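Local coordinates for major pilin protein fimA (Silicibacter pomeroyi, PDB 2IMH) that is of unknown function but belongs to the DUF1028 family and packs two antiparallel beta sheets together with helices, at residues T14-G19 and P173-V178; A166-L171 and G191-L196; Q59-G64 and L86-L91. All blocks are in the same frame, centred on the assembly; numbering follows the deposited sequence.

Interaction 1. Residues T14-G19 and P173-V178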
ATOM      1  N   THR A  14       8.922  14.244  -0.496  1.00 23.82           N
ATOM      2  CA  THR A  14       9.070  14.045   0.962  1.00 23.76           C
ATOM      3  C   THR A  14       9.916  12.838   1.351  1.00 23.03           C
ATOM      4  O   THR A  14      10.456  12.768   2.465  1.00 24.23           O
ATOM      5  CB  THR A  14       7.713  13.920   1.662  1.00 24.10           C
ATOM      6  OG1 THR A  14       7.064  12.698   1.255  1.00 24.62           O
ATOM      7  CG2 THR A  14       6.817  15.112   1.311  1.00 24.39           C
ATOM      8  N   GLY A  15      10.019  11.874   0.448  1.00 21.59           N
ATOM      9  CA  GLY A  15      10.697  10.630   0.753  1.00 20.58           C
ATOM     10  C   GLY A  15       9.731   9.656   1.406  1.00 19.83           C
ATOM     11  O   GLY A  15      10.123   8.539   1.759  1.00 20.65           O
ATOM     12  N   ALA A  16       8.465  10.062   1.551  1.00 17.92           N
ATOM     13  CA  ALA A  16       7.452   9.118   2.055  1.00 16.31           C
ATOM     14  C   ALA A  16       7.324   7.946   1.101  1.00 15.66           C
ATOM     15  O   ALA A  16       7.545   8.082  -0.109  1.00 15.98           O
ATOM     16  CB  ALA A  16       6.107   9.789   2.219  1.00 16.92           C
ATOM     17  N   ILE A  17       6.954   6.805   1.660  1.00 14.13           N
ATOM     18  CA  ILE A  17       6.620   5.618   0.868  1.00 14.66           C
ATOM     19  C   ILE A  17       5.219   5.182   1.281  1.00 13.77           C
ATOM     20  O   ILE A  17       4.781   5.446   2.408  1.00 13.81           O
ATOM     21  CB  ILE A  17       7.656   4.483   1.048  1.00 14.60           C
ATOM     22  CG1 ILE A  17       7.825   4.078   2.530  1.00 15.14           C
ATOM     23  CG2 ILE A  17       8.983   4.882   0.372  1.00 15.50           C
ATOM     24  CD1 ILE A  17       8.704   2.824   2.742  1.00 16.21           C
ATOM     25  N   GLY A  18       4.498   4.552   0.369  1.00 14.59           N
ATOM     26  CA  GLY A  18       3.168   4.095   0.740  1.00 14.51           C
ATOM     27  C   GLY A  18       2.550   3.104  -0.200  1.00 14.44           C
ATOM     28  O   GLY A  18       3.145   2.712  -1.200  1.00 13.83           O
ATOM     29  N   GLY A  19       1.348   2.679   0.156  1.00 13.87           N
ATOM     30  CA  GLY A  19       0.601   1.764  -0.701  1.00 14.64           C
ATOM     31  C   GLY A  19      -0.867   1.814  -0.330  1.00 14.98           C
ATOM     32  O   GLY A  19      -1.234   2.330   0.741  1.00 15.93           O
ATOM     33  N   PRO A 173       9.878   9.314   7.859  1.00 17.65           N
ATOM     34  CA  PRO A 173      10.658   9.333   9.107  1.00 17.59           C
ATOM     35  C   PRO A 173      10.235  10.382  10.144  1.00 16.90           C
ATOM     36  O   PRO A 173      10.581  10.233  11.316  1.00 16.93           O
ATOM     37  CB  PRO A 173      12.081   9.646   8.631  1.00 17.55           C
ATOM     38  CG  PRO A 173      11.912  10.312   7.319  1.00 20.55           C
ATOM     39  CD  PRO A 173      10.712   9.647   6.691  1.00 18.24           C
ATOM     40  N   ASP A 174       9.528  11.434   9.718  1.00 16.73           N
ATOM     41  CA  ASP A 174       9.112  12.504  10.633  1.00 16.53           C
ATOM     42  C   ASP A 174       7.679  12.319  11.124  1.00 16.98           C
ATOM     43  O   ASP A 174       7.130  13.200  11.796  1.00 17.00           O
ATOM     44  CB  ASP A 174       9.226  13.874   9.945  1.00 17.22           C
ATOM     45  CG  ASP A 174      10.648  14.212   9.536  1.00 17.73           C
ATOM     46  OD1 ASP A 174      11.602  13.665  10.137  1.00 19.53           O
ATOM     47  OD2 ASP A 174      10.796  15.030   8.598  1.00 19.69           O
ATOM     48  N   ARG A 175       7.078  11.180  10.778  1.00 16.07           N
ATOM     49  CA  ARG A 175       5.669  10.946  11.071  1.00 16.33           C
ATOM     50  C   ARG A 175       5.497   9.564  11.659  1.00 16.15           C
ATOM     51  O   ARG A 175       6.245   8.650  11.304  1.00 16.04           O
ATOM     52  CB  ARG A 175       4.830  11.004   9.790  1.00 16.52           C
ATOM     53  CG  ARG A 175       5.014  12.271   8.948  1.00 19.29           C
ATOM     54  CD  ARG A 175       4.340  12.078   7.601  1.00 25.46           C
ATOM     55  NE  ARG A 175       4.965  12.849   6.517  1.00 28.60           N
ATOM     56  CZ  ARG A 175       4.665  12.693   5.226  1.00 29.73           C
ATOM     57  NH1 ARG A 175       5.284  13.431   4.306  1.00 31.76           N
ATOM     58  NH2 ARG A 175       3.746  11.804   4.852  1.00 28.76           N
ATOM     59  N   PRO A 176       4.475   9.386  12.513  1.00 16.64           N
ATOM     60  CA  PRO A 176       4.146   8.018  12.895  1.00 16.49           C
ATOM     61  C   PRO A 176       3.517   7.310  11.688  1.00 16.87           C
ATOM     62  O   PRO A 176       3.049   7.970  10.771  1.00 16.50           O
ATOM     63  CB  PRO A 176       3.125   8.201  14.025  1.00 17.33           C
ATOM     64  CG  PRO A 176       2.517   9.540  13.791  1.00 17.75           C
ATOM     65  CD  PRO A 176       3.574  10.384  13.128  1.00 16.71           C
ATOM     66  N   PRO A 177       3.539   5.974  11.672  1.00 16.64           N
ATOM     67  CA  PRO A 177       2.932   5.312  10.510  1.00 17.03           C
ATOM     68  C   PRO A 177       1.472   5.703  10.352  1.00 17.17           C
ATOM     69  O   PRO A 177       0.758   5.853  11.343  1.00 17.28           O
ATOM     70  CB  PRO A 177       3.037   3.824  10.867  1.00 16.91           C
ATOM     71  CG  PRO A 177       4.228   3.745  11.766  1.00 17.26           C
ATOM     72  CD  PRO A 177       4.075   4.997  12.637  1.00 17.11           C
ATOM     73  N   VAL A 178       1.038   5.909   9.117  1.00 16.88           N
ATOM     74  CA  VAL A 178      -0.374   6.150   8.861  1.00 17.42           C
ATOM     75  C   VAL A 178      -0.865   4.832   8.302  1.00 17.16           C
ATOM     76  O   VAL A 178      -0.553   4.474   7.161  1.00 16.71           O
ATOM     77  CB  VAL A 178      -0.606   7.317   7.881  1.00 17.98           C
ATOM     78  CG1 VAL A 178      -2.049   7.376   7.467  1.00 18.18           C
ATOM     79  CG2 VAL A 178      -0.178   8.653   8.530  1.00 20.02           C
TER

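Interaction 2. Residues A166-L171 and G191-L196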
ATOM      1  N   ALA A 166     -10.659  -2.221   2.171  1.00 15.02           N
ATOM      2  CA  ALA A 166      -9.702  -1.299   1.568  1.00 15.11           C
ATOM      3  C   ALA A 166      -8.733  -0.873   2.654  1.00 14.96           C
ATOM      4  O   ALA A 166      -9.070  -0.905   3.847  1.00 14.90           O
ATOM      5  CB  ALA A 166     -10.420  -0.066   0.990  1.00 15.23           C
ATOM      6  N   ALA A 167      -7.519  -0.495   2.251  1.00 14.78           N
ATOM      7  CA  ALA A 167      -6.526  -0.022   3.202  1.00 14.33           C
ATOM      8  C   ALA A 167      -5.492   0.884   2.559  1.00 14.79           C
ATOM      9  O   ALA A 167      -5.293   0.865   1.332  1.00 13.67           O
ATOM     10  CB  ALA A 167      -5.825  -1.190   3.856  1.00 14.38           C
HETATM   11  N   MSE A 168      -4.803   1.623   3.423  1.00 15.44           N
HETATM   12  CA  MSE A 168      -3.678   2.450   3.014  0.50 18.37           C
HETATM   13  C   MSE A 168      -2.610   2.353   4.084  1.00 16.47           C
HETATM   14  O   MSE A 168      -2.915   2.151   5.267  1.00 15.88           O
HETATM   15  CB  MSE A 168      -4.096   3.916   2.843  0.50 17.96           C
HETATM   16  CG  MSE A 168      -3.061   4.789   2.135  0.50 21.49           C
HETATM   17 SE   MSE A 168      -3.824   6.467   1.463  0.50 29.34          SE
HETATM   18  CE  MSE A 168      -5.072   5.643   0.224  0.50 27.70           C
ATOM     19  N   LEU A 169      -1.359   2.485   3.656  1.00 15.94           N
ATOM     20  CA  LEU A 169      -0.245   2.473   4.579  1.00 15.24           C
ATOM     21  C   LEU A 169       0.746   3.498   4.057  1.00 15.54           C
ATOM     22  O   LEU A 169       1.189   3.383   2.903  1.00 14.88           O
ATOM     23  CB  LEU A 169       0.399   1.083   4.619  1.00 15.83           C
ATOM     24  CG  LEU A 169       1.665   0.981   5.475  1.00 14.75           C
ATOM     25  CD1 LEU A 169       1.281   1.209   6.943  1.00 16.20           C
ATOM     26  CD2 LEU A 169       2.401  -0.359   5.297  1.00 15.82           C
ATOM     27  N   VAL A 170       1.096   4.478   4.887  1.00 14.05           N
ATOM     28  CA  VAL A 170       2.067   5.500   4.478  1.00 14.79           C
ATOM     29  C   VAL A 170       3.071   5.738   5.591  1.00 15.06           C
ATOM     30  O   VAL A 170       2.696   5.895   6.758  1.00 15.63           O
ATOM     31  CB  VAL A 170       1.392   6.832   4.069  1.00 15.30           C
ATOM     32  CG1 VAL A 170       2.464   7.926   3.753  1.00 14.75           C
ATOM     33  CG2 VAL A 170       0.453   6.612   2.860  1.00 16.62           C
ATOM     34  N   LEU A 171       4.347   5.773   5.208  1.00 15.36           N
ATOM     35  CA  LEU A 171       5.459   5.887   6.159  1.00 15.42           C
ATOM     36  C   LEU A 171       6.365   7.047   5.791  1.00 15.65           C
ATOM     37  O   LEU A 171       6.631   7.288   4.624  1.00 15.74           O
ATOM     38  CB  LEU A 171       6.299   4.603   6.155  1.00 15.62           C
ATOM     39  CG  LEU A 171       5.564   3.262   6.323  1.00 15.75           C
ATOM     40  CD1 LEU A 171       6.569   2.115   6.259  1.00 15.79           C
ATOM     41  CD2 LEU A 171       4.796   3.251   7.650  1.00 17.79           C
ATOM     42  N   GLY A 191     -14.904   4.371   0.045  1.00 16.95           N
ATOM     43  CA  GLY A 191     -15.532   5.583   0.598  1.00 17.21           C
ATOM     44  C   GLY A 191     -15.285   5.680   2.090  1.00 17.04           C
ATOM     45  O   GLY A 191     -14.989   6.771   2.637  1.00 17.20           O
ATOM     46  N   ALA A 192     -15.402   4.539   2.756  1.00 16.44           N
ATOM     47  CA  ALA A 192     -15.213   4.509   4.204  1.00 16.40           C
ATOM     48  C   ALA A 192     -13.751   4.810   4.551  1.00 16.64           C
ATOM     49  O   ALA A 192     -13.464   5.464   5.566  1.00 17.35           O
ATOM     50  CB  ALA A 192     -15.656   3.175   4.778  1.00 16.11           C
ATOM     51  N   LEU A 193     -12.835   4.316   3.711  1.00 16.78           N
ATOM     52  CA  LEU A 193     -11.416   4.638   3.852  1.00 16.70           C
ATOM     53  C   LEU A 193     -11.162   6.127   3.728  1.00 17.30           C
ATOM     54  O   LEU A 193     -10.417   6.676   4.523  1.00 16.92           O
ATOM     55  CB  LEU A 193     -10.569   3.891   2.816  1.00 16.96           C
ATOM     56  CG  LEU A 193      -9.047   3.994   2.987  1.00 16.24           C
ATOM     57  CD1 LEU A 193      -8.566   3.499   4.344  1.00 17.31           C
ATOM     58  CD2 LEU A 193      -8.369   3.200   1.845  1.00 16.85           C
ATOM     59  N   GLU A 194     -11.760   6.774   2.735  1.00 17.01           N
ATOM     60  CA  GLU A 194     -11.562   8.215   2.589  1.00 19.35           C
ATOM     61  C   GLU A 194     -12.060   8.966   3.836  1.00 18.56           C
ATOM     62  O   GLU A 194     -11.398   9.895   4.322  1.00 19.14           O
ATOM     63  CB  GLU A 194     -12.244   8.755   1.326  1.00 19.07           C
ATOM     64  CG  GLU A 194     -11.847  10.206   1.065  1.00 22.77           C
ATOM     65  CD  GLU A 194     -12.523  10.838  -0.144  1.00 24.90           C
ATOM     66  OE1 GLU A 194     -12.205  10.475  -1.297  1.00 29.93           O
ATOM     67  OE2 GLU A 194     -13.346  11.750   0.073  1.00 31.26           O
ATOM     68  N   GLN A 195     -13.215   8.563   4.361  1.00 18.47           N
ATOM     69  CA  GLN A 195     -13.741   9.207   5.569  1.00 18.67           C
ATOM     70  C   GLN A 195     -12.746   9.047   6.710  1.00 17.93           C
ATOM     71  O   GLN A 195     -12.480   9.997   7.463  1.00 16.48           O
ATOM     72  CB  GLN A 195     -15.071   8.589   5.978  1.00 19.42           C
ATOM     73  CG  GLN A 195     -16.291   9.138   5.252  1.00 22.81           C
ATOM     74  CD  GLN A 195     -17.580   8.715   5.941  1.00 26.70           C
ATOM     75  OE1 GLN A 195     -17.871   7.515   6.043  1.00 30.57           O
ATOM     76  NE2 GLN A 195     -18.356   9.693   6.426  1.00 29.14           N
ATOM     77  N   LEU A 196     -12.202   7.837   6.843  1.00 16.34           N
ATOM     78  CA  LEU A 196     -11.247   7.561   7.913  1.00 16.14           C
ATOM     79  C   LEU A 196      -9.987   8.392   7.729  1.00 15.79           C
ATOM     80  O   LEU A 196      -9.436   8.939   8.695  1.00 15.56           O
ATOM     81  CB  LEU A 196     -10.908   6.060   7.945  1.00 16.61           C
ATOM     82  CG  LEU A 196      -9.790   5.584   8.886  1.00 15.10           C
ATOM     83  CD1 LEU A 196     -10.059   5.960  10.348  1.00 15.87           C
ATOM     84  CD2 LEU A 196      -9.652   4.090   8.733  1.00 17.04           C
TER

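Interaction 3. Residues Q59-G64 and L86-L91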
ATOM      1  N   GLN A  59      13.156  -7.736   3.532  1.00 17.07           N
ATOM      2  CA  GLN A  59      14.498  -8.080   4.000  1.00 17.90           C
ATOM      3  C   GLN A  59      15.508  -8.133   2.857  1.00 17.72           C
ATOM      4  O   GLN A  59      16.630  -7.646   2.998  1.00 18.14           O
ATOM      5  CB  GLN A  59      14.481  -9.398   4.775  1.00 18.38           C
ATOM      6  CG  GLN A  59      15.816  -9.679   5.473  1.00 21.00           C
ATOM      7  CD  GLN A  59      16.221  -8.585   6.448  1.00 23.86           C
ATOM      8  OE1 GLN A  59      15.411  -8.112   7.259  1.00 25.66           O
ATOM      9  NE2 GLN A  59      17.487  -8.188   6.392  1.00 26.31           N
ATOM     10  N   HIS A  60      15.114  -8.693   1.711  1.00 17.71           N
ATOM     11  CA  HIS A  60      16.038  -8.720   0.576  1.00 18.31           C
ATOM     12  C   HIS A  60      16.394  -7.316   0.097  1.00 17.44           C
ATOM     13  O   HIS A  60      17.529  -7.070  -0.292  1.00 17.62           O
ATOM     14  CB  HIS A  60      15.506  -9.570  -0.570  1.00 19.05           C
ATOM     15  CG  HIS A  60      15.510 -11.035  -0.269  1.00 22.36           C
ATOM     16  ND1 HIS A  60      16.615 -11.834  -0.478  1.00 27.98           N
ATOM     17  CD2 HIS A  60      14.558 -11.841   0.258  1.00 24.42           C
ATOM     18  CE1 HIS A  60      16.333 -13.075  -0.114  1.00 29.02           C
ATOM     19  NE2 HIS A  60      15.091 -13.107   0.334  1.00 27.24           N
ATOM     20  N   LEU A  61      15.418  -6.419   0.091  1.00 17.13           N
ATOM     21  CA  LEU A  61      15.670  -5.005  -0.220  1.00 16.83           C
ATOM     22  C   LEU A  61      16.625  -4.347   0.787  1.00 17.46           C
ATOM     23  O   LEU A  61      17.527  -3.597   0.386  1.00 16.71           O
ATOM     24  CB  LEU A  61      14.358  -4.229  -0.256  1.00 16.96           C
ATOM     25  CG  LEU A  61      13.423  -4.502  -1.439  1.00 16.62           C
ATOM     26  CD1 LEU A  61      12.085  -3.727  -1.270  1.00 16.08           C
ATOM     27  CD2 LEU A  61      14.067  -4.213  -2.799  1.00 16.01           C
ATOM     28  N   ARG A  62      16.408  -4.601   2.081  1.00 17.60           N
ATOM     29  CA  ARG A  62      17.273  -4.023   3.119  1.00 19.13           C
ATOM     30  C   ARG A  62      18.701  -4.457   2.871  1.00 19.49           C
ATOM     31  O   ARG A  62      19.620  -3.698   3.104  1.00 19.94           O
ATOM     32  CB  ARG A  62      16.918  -4.520   4.516  1.00 19.89           C
ATOM     33  CG  ARG A  62      15.606  -4.058   5.049  1.00 23.05           C
ATOM     34  CD  ARG A  62      15.413  -4.480   6.496  1.00 26.59           C
ATOM     35  NE  ARG A  62      14.041  -4.143   6.864  1.00 28.70           N
ATOM     36  CZ  ARG A  62      13.030  -5.000   6.908  1.00 29.16           C
ATOM     37  NH1 ARG A  62      11.819  -4.556   7.227  1.00 30.56           N
ATOM     38  NH2 ARG A  62      13.219  -6.291   6.658  1.00 28.30           N
ATOM     39  N   ASP A  63      18.860  -5.699   2.429  1.00 20.16           N
ATOM     40  CA  ASP A  63      20.172  -6.299   2.246  1.00 21.39           C
ATOM     41  C   ASP A  63      20.788  -6.020   0.869  1.00 21.09           C
ATOM     42  O   ASP A  63      21.807  -6.606   0.509  1.00 22.43           O
ATOM     43  CB  ASP A  63      20.101  -7.798   2.544  1.00 21.86           C
ATOM     44  CG  ASP A  63      19.882  -8.093   4.032  1.00 24.68           C
ATOM     45  OD1 ASP A  63      20.246  -7.248   4.895  1.00 28.33           O
ATOM     46  OD2 ASP A  63      19.359  -9.180   4.340  1.00 27.50           O
ATOM     47  N   GLY A  64      20.195  -5.095   0.115  1.00 20.49           N
ATOM     48  CA  GLY A  64      20.823  -4.591  -1.110  1.00 19.34           C
ATOM     49  C   GLY A  64      20.486  -5.285  -2.416  1.00 19.41           C
ATOM     50  O   GLY A  64      21.251  -5.187  -3.383  1.00 19.00           O
ATOM     51  N   LEU A  86       3.191 -11.016  -6.075  1.00 16.39           N
ATOM     52  CA  LEU A  86       4.035 -10.200  -5.206  1.00 15.54           C
ATOM     53  C   LEU A  86       4.559  -8.977  -5.939  1.00 16.03           C
ATOM     54  O   LEU A  86       4.978  -9.061  -7.096  1.00 15.89           O
ATOM     55  CB  LEU A  86       5.233 -11.034  -4.707  1.00 15.16           C
ATOM     56  CG  LEU A  86       6.193 -10.329  -3.728  1.00 14.77           C
ATOM     57  CD1 LEU A  86       5.456  -9.974  -2.430  1.00 15.74           C
ATOM     58  CD2 LEU A  86       7.427 -11.191  -3.434  1.00 15.94           C
ATOM     59  N   ALA A  87       4.529  -7.836  -5.263  1.00 14.68           N
ATOM     60  CA  ALA A  87       5.080  -6.620  -5.836  1.00 14.91           C
ATOM     61  C   ALA A  87       5.915  -5.967  -4.753  1.00 14.79           C
ATOM     62  O   ALA A  87       5.592  -6.052  -3.558  1.00 14.87           O
ATOM     63  CB  ALA A  87       3.977  -5.684  -6.269  1.00 14.89           C
ATOM     64  N   ALA A  88       7.009  -5.345  -5.151  1.00 15.20           N
ATOM     65  CA  ALA A  88       7.900  -4.729  -4.170  1.00 14.83           C
ATOM     66  C   ALA A  88       8.522  -3.505  -4.778  1.00 15.68           C
ATOM     67  O   ALA A  88       8.821  -3.489  -5.973  1.00 15.98           O
ATOM     68  CB  ALA A  88       9.003  -5.696  -3.748  1.00 15.55           C
HETATM   69  N   MSE A  89       8.767  -2.496  -3.947  1.00 15.73           N
HETATM   70  CA  MSE A  89       9.330  -1.252  -4.438  1.00 16.77           C
HETATM   71  C   MSE A  89      10.387  -0.787  -3.451  1.00 15.31           C
HETATM   72  O   MSE A  89      10.176  -0.886  -2.249  1.00 15.35           O
HETATM   73  CB  MSE A  89       8.223  -0.179  -4.552  1.00 16.84           C
HETATM   74  CG  MSE A  89       8.723   1.155  -5.060  1.00 18.53           C
HETATM   75 SE   MSE A  89       7.546   2.621  -4.498  1.00 24.16          SE
HETATM   76  CE  MSE A  89       7.998   2.650  -2.597  1.00 17.44           C
ATOM     77  N   ASP A  90      11.521  -0.285  -3.943  1.00 15.34           N
ATOM     78  CA  ASP A  90      12.585   0.176  -3.056  1.00 15.48           C
ATOM     79  C   ASP A  90      12.405   1.644  -2.706  1.00 15.70           C
ATOM     80  O   ASP A  90      11.437   2.269  -3.137  1.00 15.87           O
ATOM     81  CB  ASP A  90      13.996  -0.147  -3.608  1.00 14.68           C
ATOM     82  CG  ASP A  90      14.446   0.764  -4.761  1.00 15.33           C
ATOM     83  OD1 ASP A  90      13.793   1.785  -5.082  1.00 15.75           O
ATOM     84  OD2 ASP A  90      15.517   0.427  -5.349  1.00 14.93           O
ATOM     85  N   LEU A  91      13.336   2.185  -1.914  1.00 15.51           N
ATOM     86  CA  LEU A  91      13.172   3.529  -1.359  1.00 16.02           C
ATOM     87  C   LEU A  91      13.307   4.631  -2.397  1.00 16.20           C
ATOM     88  O   LEU A  91      12.957   5.789  -2.118  1.00 17.84           O
ATOM     89  CB  LEU A  91      14.157   3.770  -0.205  1.00 15.02           C
ATOM     90  CG  LEU A  91      13.935   2.932   1.052  1.00 15.14           C
ATOM     91  CD1 LEU A  91      15.101   3.157   2.010  1.00 15.00           C
ATOM     92  CD2 LEU A  91      12.600   3.291   1.748  1.00 16.62           C
TER

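Interaction 1. Residues T14-G19 and P173-V178
The guanidinium group of Arg175 meets Thr14 at its edge: the methyl CG2 of Thr14 lies in the guanidinium plane, 3.8 Å from NH1 of Arg175. The hydroxyl OG1 of Thr14 and the methyl CB of Ala16 approach the same group obliquely, Ala16 CB lying 4.1 Å from NH2 of Arg175. OG1 of Thr14 and NH1 of Arg175 are 3.6 Å apart, a separation that supports contact and not a hydrogen bond. The two side chains cross at about a right angle. Arg175 starts with CG beside its backbone N (chi1 -53°) and then runs extended from CG to NE, which carries the flat head across to the turn before strand 16-23. NH2 of Arg175 also forms a long, weak ion pair with Glu143 of helix 142-155.

The Thr14 hydroxyl is committed elsewhere. It accepts a hydrogen bond from the backbone N of Ala16, with OG1 and N 3.0 Å apart and an N-H...O angle of 158°, and it is also hydrogen-bonded to OD2 of Asp11. Replacing Thr14 by alanine would probably leave the Ala16 amide and the Asp11 carboxylate each without this partner, and the turn less firmly set beside the Arg175 head. Between Thr14 and Ala16, Gly15 has a positive phi of 86°, where a CB would be jammed against the preceding carbonyl oxygen.

Only about 128 Å² is buried, and the nearest CA atoms, those of Ala16 and Pro173, are 7.7 Å apart. The strands concerned are not neighbours: strand 165-172 separates them, and Ala16 packs on its His172. The contact thus joins the turns of two beta hairpins, 4-11/16-23 and 165-172/175-182, at one end of the six-stranded antiparallel sheet, with an ST turn at Thr14 shaping the first.

Interaction 2. Residues A166-L171 and G191-L196
Leu193 of helix 189-200 points its side chain at strand 165-172 and meets it with a single methyl, CD2. This methyl sits over the backbone of Ala167, 3.8 Å from both N and C of Ala167, while the CB of Ala167 itself points away from the helix. On the strand the side chains alternate, so Ala166 and Met168, on either side of Ala167, direct their CB atoms toward the helix and flank the leucine. Ala166 CB is 4.0 Å from Leu193 CD2; Met168, a selenomethionine, is looser, its CE lying 4.4 Å from Leu193 CD2, and since it was deposited in two conformers that last distance should be taken as approximate.

With CG of Leu193 anti to the backbone N (chi1 -172°), the branch is directed at the strand and CD2 is the methyl that reaches Ala167. The closest CA atoms, those of Ala166 and Leu193, remain 6.6 Å apart. The axes of strand 166-171 and helix 191-196 approach to 8.2 Å at 37° between their N-to-C directions, so the helix lies askew over the sheet. Leu193 also touches Leu180 of the edge strand and Leu147 of helix 142-155, a helix on which Met168 packs too.

All four touching residues are buried, and only apolar groups and backbone atoms meet. The strand pairs with both neighbours through backbone hydrogen bonds, Ala166 with Ile182, Ala167 with Ala21 and Met168 with Leu180. The small side chain of Ala166, and the turning away of Ala167 CB, let the leucine methyl reach a backbone already engaged within the sheet, and the contact therefore rests on van der Waals packing and the exclusion of water.

Interaction 3. Residues Q59-G64 and L86-L91
Leu61 makes its closest approach to a polar atom: its methyl CD1 lies 3.6 Å from the backbone O of Met89, nearer than it comes to any side chain of strand 86-90. Met89, a selenomethionine, points its own CB away from the helix, which leaves its peptide as the surface that is met. The same methyl is 4.4 Å from the CB of Ala88, whose bond does point toward the helix. The second branch turns to the next residue, Leu61 CD2 lying 4.1 Å from CB of Asp90, and these two side chains cross at about a right angle. With CG beside the backbone N (chi1 -71°), Leu61 spreads its two methyls along the strand, one over Ala88 and Met89, the other at Asp90.

The Asp90 carboxylate leads away from the leucine: its OD1 accepts hydrogen bonds from the backbone N of Leu92 and of Asn94, in the turn after the strand. The helix is closed by a Schellman motif, in which Gly64 N reaches Leu61 O at 3.1 Å and Ser65 N bonds to His60 O; Gly64 has the positive phi (92°) expected of the C-prime residue.

Away from the strand, Gln59 links Arg62 of the last turn with Asp63 just beyond it. Its NE2 gives a nearly straight bond (173°) to OD2 of Asp63 at 2.9 Å, directed within the amide plane but arriving above the carboxylate plane. Its OE1 accepts from NH2 of Arg62, which stands above the amide carbonyl plane; Arg62 also makes a salt bridge to Asp36.

Charged groups thus find partners elsewhere, and between 59-64 and 86-91 the contact rests on dispersion from one leucine against methyl, methylene and peptide atoms, packing that Val57 extends along helix 51-62.

Interactions 1 and 2 share the six-stranded sheet: their centres are 14 Å apart, and probable backbone hydrogen bonds tie them directly, Val178 O to Val170 N and Gly19 N to Leu169 O, each at 2.8 Å. Interaction 3 belongs to the four-stranded sheet, its centre 16 Å from that of interaction 1. Ile17 bridges the two sheets, with CG2 3.8 Å from CE of Met89. Interactions 2 and 3 lie on opposite sides of the chain's centre, 23 Å between centres and about 8 Å between nearest atoms. No active site or ligand is known here, so the three contacts can be related to one another only through the fold.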